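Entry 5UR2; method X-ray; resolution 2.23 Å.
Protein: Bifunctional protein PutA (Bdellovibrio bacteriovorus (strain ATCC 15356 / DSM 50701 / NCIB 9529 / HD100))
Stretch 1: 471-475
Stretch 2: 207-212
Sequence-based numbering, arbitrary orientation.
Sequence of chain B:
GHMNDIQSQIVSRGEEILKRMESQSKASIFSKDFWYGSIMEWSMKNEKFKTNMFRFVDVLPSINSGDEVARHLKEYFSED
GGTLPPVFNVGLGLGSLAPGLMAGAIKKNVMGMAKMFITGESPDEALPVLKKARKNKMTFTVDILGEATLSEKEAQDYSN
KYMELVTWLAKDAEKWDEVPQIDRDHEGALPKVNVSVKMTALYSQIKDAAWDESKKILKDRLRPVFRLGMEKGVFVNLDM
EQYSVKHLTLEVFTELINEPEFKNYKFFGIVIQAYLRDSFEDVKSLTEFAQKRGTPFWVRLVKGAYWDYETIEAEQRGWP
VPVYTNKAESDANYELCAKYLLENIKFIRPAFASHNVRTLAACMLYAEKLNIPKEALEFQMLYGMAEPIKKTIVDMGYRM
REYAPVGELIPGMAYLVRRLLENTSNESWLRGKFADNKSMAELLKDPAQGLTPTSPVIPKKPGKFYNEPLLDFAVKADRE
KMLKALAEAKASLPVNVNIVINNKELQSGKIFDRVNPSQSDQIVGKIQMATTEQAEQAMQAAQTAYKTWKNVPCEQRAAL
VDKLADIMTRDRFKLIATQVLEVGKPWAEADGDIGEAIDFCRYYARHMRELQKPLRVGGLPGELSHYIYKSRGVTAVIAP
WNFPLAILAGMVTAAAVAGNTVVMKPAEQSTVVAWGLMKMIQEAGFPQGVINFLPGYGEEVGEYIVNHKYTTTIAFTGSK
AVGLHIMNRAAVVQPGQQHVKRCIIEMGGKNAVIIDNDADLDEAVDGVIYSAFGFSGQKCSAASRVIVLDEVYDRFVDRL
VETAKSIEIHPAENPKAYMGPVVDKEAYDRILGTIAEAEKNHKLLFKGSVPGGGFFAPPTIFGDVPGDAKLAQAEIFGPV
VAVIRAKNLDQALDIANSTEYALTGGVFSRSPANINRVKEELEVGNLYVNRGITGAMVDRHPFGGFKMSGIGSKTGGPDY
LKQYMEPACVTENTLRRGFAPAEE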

ATOM      1  N   LEU B 471     -27.082  16.783   1.035  1.00 25.85           N
ATOM      2  CA  LEU B 471     -28.370  17.294   0.614  1.00 23.55           C
ATOM      3  C   LEU B 471     -28.247  18.728   0.093  1.00 23.19           C
ATOM      4  O   LEU B 471     -27.417  19.523   0.552  1.00 22.81           O
ATOM      5  CB  LEU B 471     -29.359  17.249   1.778  1.00 20.63           C
ATOM      6  CG  LEU B 471     -29.884  15.904   2.256  1.00 27.80           C
ATOM      7  CD1 LEU B 471     -30.650  16.072   3.570  1.00 25.83           C
ATOM      8  CD2 LEU B 471     -30.792  15.289   1.187  1.00 28.40           C
ATOM      9  N   ASP B 472     -29.112  19.055  -0.868  1.00 23.63           N
ATOM     10  CA  ASP B 472     -29.278  20.415  -1.384  1.00 22.89           C
ATOM     11  C   ASP B 472     -30.528  20.997  -0.735  1.00 27.64           C
ATOM     12  O   ASP B 472     -31.651  20.700  -1.162  1.00 26.82           O
ATOM     13  CB  ASP B 472     -29.396  20.394  -2.912  1.00 17.47           C
ATOM     14  CG  ASP B 472     -29.529  21.798  -3.523  1.00 20.83           C
ATOM     15  OD1 ASP B 472     -29.433  22.809  -2.795  1.00 25.98           O
ATOM     16  OD2 ASP B 472     -29.700  21.884  -4.750  1.00 26.49           O
ATOM     17  N   PHE B 473     -30.347  21.828   0.297  1.00 22.29           N
ATOM     18  CA  PHE B 473     -31.532  22.339   0.981  1.00 25.57           C
ATOM     19  C   PHE B 473     -32.243  23.447   0.210  1.00 28.20           C
ATOM     20  O   PHE B 473     -33.285  23.944   0.678  1.00 22.14           O
ATOM     21  CB  PHE B 473     -31.184  22.797   2.403  1.00 23.10           C
ATOM     22  CG  PHE B 473     -31.097  21.648   3.396  1.00 23.96           C
ATOM     23  CD1 PHE B 473     -32.211  20.869   3.666  1.00 19.39           C
ATOM     24  CD2 PHE B 473     -29.910  21.359   4.060  1.00 23.44           C
ATOM     25  CE1 PHE B 473     -32.145  19.821   4.561  1.00 25.12           C
ATOM     26  CE2 PHE B 473     -29.838  20.307   4.962  1.00 20.45           C
ATOM     27  CZ  PHE B 473     -30.951  19.541   5.214  1.00 22.86           C
ATOM     28  N   ALA B 474     -31.752  23.801  -0.982  1.00 22.07           N
ATOM     29  CA  ALA B 474     -32.539  24.624  -1.889  1.00 24.36           C
ATOM     30  C   ALA B 474     -33.714  23.849  -2.494  1.00 30.49           C
ATOM     31  O   ALA B 474     -34.614  24.470  -3.088  1.00 25.52           O
ATOM     32  CB  ALA B 474     -31.638  25.192  -2.997  1.00 15.80           C
ATOM     33  N   VAL B 475     -33.720  22.518  -2.379  1.00 19.43           N
ATOM     34  CA  VAL B 475     -34.836  21.709  -2.874  1.00 19.57           C
ATOM     35  C   VAL B 475     -35.954  21.707  -1.830  1.00 26.92           C
ATOM     36  O   VAL B 475     -35.784  21.206  -0.709  1.00 25.61           O
ATOM     37  CB  VAL B 475     -34.387  20.276  -3.207  1.00 18.67           C
ATOM     38  CG1 VAL B 475     -35.569  19.462  -3.717  1.00 21.05           C
ATOM     39  CG2 VAL B 475     -33.263  20.280  -4.247  1.00 17.61           C
TER
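Stretch 2 (207-212) KDAAWD

Two aspartates meet where these segments touch, and no direct hydrogen bond joins the segments. Asp472 OD1 and Asp208 OD2 lie 4.2 Å apart, a close approach of like charges. One water links the segments beside this pair. It donates to Asp208 OD2 at 3.0 Å and accepts from Phe473 N at 2.7 Å. A weak bond from the same water reaches Leu471 O at 3.5 Å.

Residues 471-475 form neither helix nor strand. A type I beta turn runs from Asp472 to Val475 and is closed by Val475 N to Asp472 O at 3.0 Å. Asp472 OD1 also accepts from Ala474 N at 3.1 Å, so the aspartate side chain braces its own turn. Val475 then takes the N-cap position before a helix.

In 207-212, Ala210 is the N-cap residue, and Trp211 and Asp212 begin a helix that continues later in the chain. Ahead of it, Ala210 N makes a weak bond to Lys207 O at 3.0 Å. Asp208 OD1 accepts a weak bond from Ala209 N at 2.6 Å.

The closest backbone pairings run in opposite order: Phe473 CA is 4.9 Å from Ala209 CA, and Ala474 CA is 4.9 Å from Asp208 CA. Phe473 points its CA-to-CB bond toward 207-212, but the end of its ring leads away. Its CB is the nearest part of its side chain, at 3.8 Å from Ala209 CB and 3.7 Å from Asp208 OD1. The carbonyls come closer still, with Phe473 O 3.5 Å from Asp208 O, and no hydrogen bond joins them. Ala474 CB packs 4.0 Å from Asp208 CB and 3.8 Å from Trp211 CZ3, meeting the indole obliquely. Trp211 NE1 is hydrogen-bonded elsewhere in the structure. The contact of Trp211 CZ3 with Ala474 CB is apolar. The contact is small, burying 228 Å² over both sides, and combines apolar packing with the water bridge.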

ATOM      1  N   LYS B 207     -29.536  31.813   3.141  1.00 21.43           N
ATOM      2  CA  LYS B 207     -29.496  30.455   3.667  1.00 21.64           C
ATOM      3  C   LYS B 207     -30.662  29.686   3.067  1.00 22.79           C
ATOM      4  O   LYS B 207     -31.821  29.932   3.414  1.00 30.13           O
ATOM      5  CB  LYS B 207     -29.555  30.462   5.196  1.00 26.25           C
ATOM      6  CG  LYS B 207     -29.566  29.091   5.822  1.00 28.77           C
ATOM      7  CD  LYS B 207     -28.267  28.310   5.553  1.00 29.06           C
ATOM      8  CE  LYS B 207     -28.304  26.989   6.325  1.00 27.04           C
ATOM      9  NZ  LYS B 207     -27.104  26.170   6.150  1.00 25.60           N
ATOM     10  N   ASP B 208     -30.349  28.748   2.182  1.00 17.02           N
ATOM     11  CA  ASP B 208     -31.387  28.067   1.416  1.00 24.21           C
ATOM     12  C   ASP B 208     -32.309  27.246   2.304  1.00 22.84           C
ATOM     13  O   ASP B 208     -33.515  27.175   2.046  1.00 22.30           O
ATOM     14  CB  ASP B 208     -30.746  27.140   0.379  1.00 30.53           C
ATOM     15  CG  ASP B 208     -29.615  26.296   0.960  1.00 42.27           C
ATOM     16  OD1 ASP B 208     -29.547  26.115   2.202  1.00 39.47           O
ATOM     17  OD2 ASP B 208     -28.810  25.770   0.160  1.00 52.86           O
ATOM     18  N   ALA B 209     -31.767  26.645   3.370  1.00 25.97           N
ATOM     19  CA  ALA B 209     -32.600  25.858   4.266  1.00 22.26           C
ATOM     20  C   ALA B 209     -33.677  26.725   4.899  1.00 28.00           C
ATOM     21  O   ALA B 209     -34.784  26.249   5.177  1.00 28.92           O
ATOM     22  CB  ALA B 209     -31.733  25.175   5.330  1.00 16.89           C
ATOM     23  N   ALA B 210     -33.389  28.008   5.081  1.00 24.96           N
ATOM     24  CA  ALA B 210     -34.393  28.984   5.494  1.00 18.65           C
ATOM     25  C   ALA B 210     -34.859  29.783   4.279  1.00 25.32           C
ATOM     26  O   ALA B 210     -34.698  31.003   4.194  1.00 24.71           O
ATOM     27  CB  ALA B 210     -33.837  29.894   6.579  1.00 23.52           C
ATOM     28  N   TRP B 211     -35.431  29.036   3.329  1.00 24.93           N
ATOM     29  CA  TRP B 211     -35.780  29.571   2.020  1.00 23.70           C
ATOM     30  C   TRP B 211     -36.682  30.792   2.134  1.00 24.63           C
ATOM     31  O   TRP B 211     -36.377  31.849   1.578  1.00 29.22           O
ATOM     32  CB  TRP B 211     -36.462  28.489   1.198  1.00 17.98           C
ATOM     33  CG  TRP B 211     -36.740  28.851  -0.230  1.00 27.66           C
ATOM     34  CD1 TRP B 211     -37.908  29.359  -0.743  1.00 25.47           C
ATOM     35  CD2 TRP B 211     -35.848  28.699  -1.340  1.00 24.74           C
ATOM     36  NE1 TRP B 211     -37.790  29.531  -2.095  1.00 25.85           N
ATOM     37  CE2 TRP B 211     -36.536  29.142  -2.490  1.00 24.85           C
ATOM     38  CE3 TRP B 211     -34.526  28.234  -1.473  1.00 22.03           C
ATOM     39  CZ2 TRP B 211     -35.955  29.132  -3.761  1.00 21.18           C
ATOM     40  CZ3 TRP B 211     -33.952  28.224  -2.733  1.00 19.74           C
ATOM     41  CH2 TRP B 211     -34.664  28.670  -3.861  1.00 21.45           C
ATOM     42  N   ASP B 212     -37.818  30.654   2.826  1.00 23.91           N
ATOM     43  CA  ASP B 212     -38.800  31.738   2.862  1.00 28.38           C
ATOM     44  C   ASP B 212     -38.237  32.978   3.547  1.00 27.92           C
ATOM     45  O   ASP B 212     -38.480  34.107   3.106  1.00 22.37           O
ATOM     46  CB  ASP B 212     -40.081  31.304   3.578  1.00 33.75           C
ATOM     47  CG  ASP B 212     -40.838  30.221   2.846  1.00 39.90           C
ATOM     48  OD1 ASP B 212     -40.614  30.031   1.635  1.00 29.86           O
ATOM     49  OD2 ASP B 212     -41.723  29.602   3.480  1.00 52.86           O
TER
HETATM   50  O   HOH W   1     -27.909  22.937   0.696  1.00 33.38           O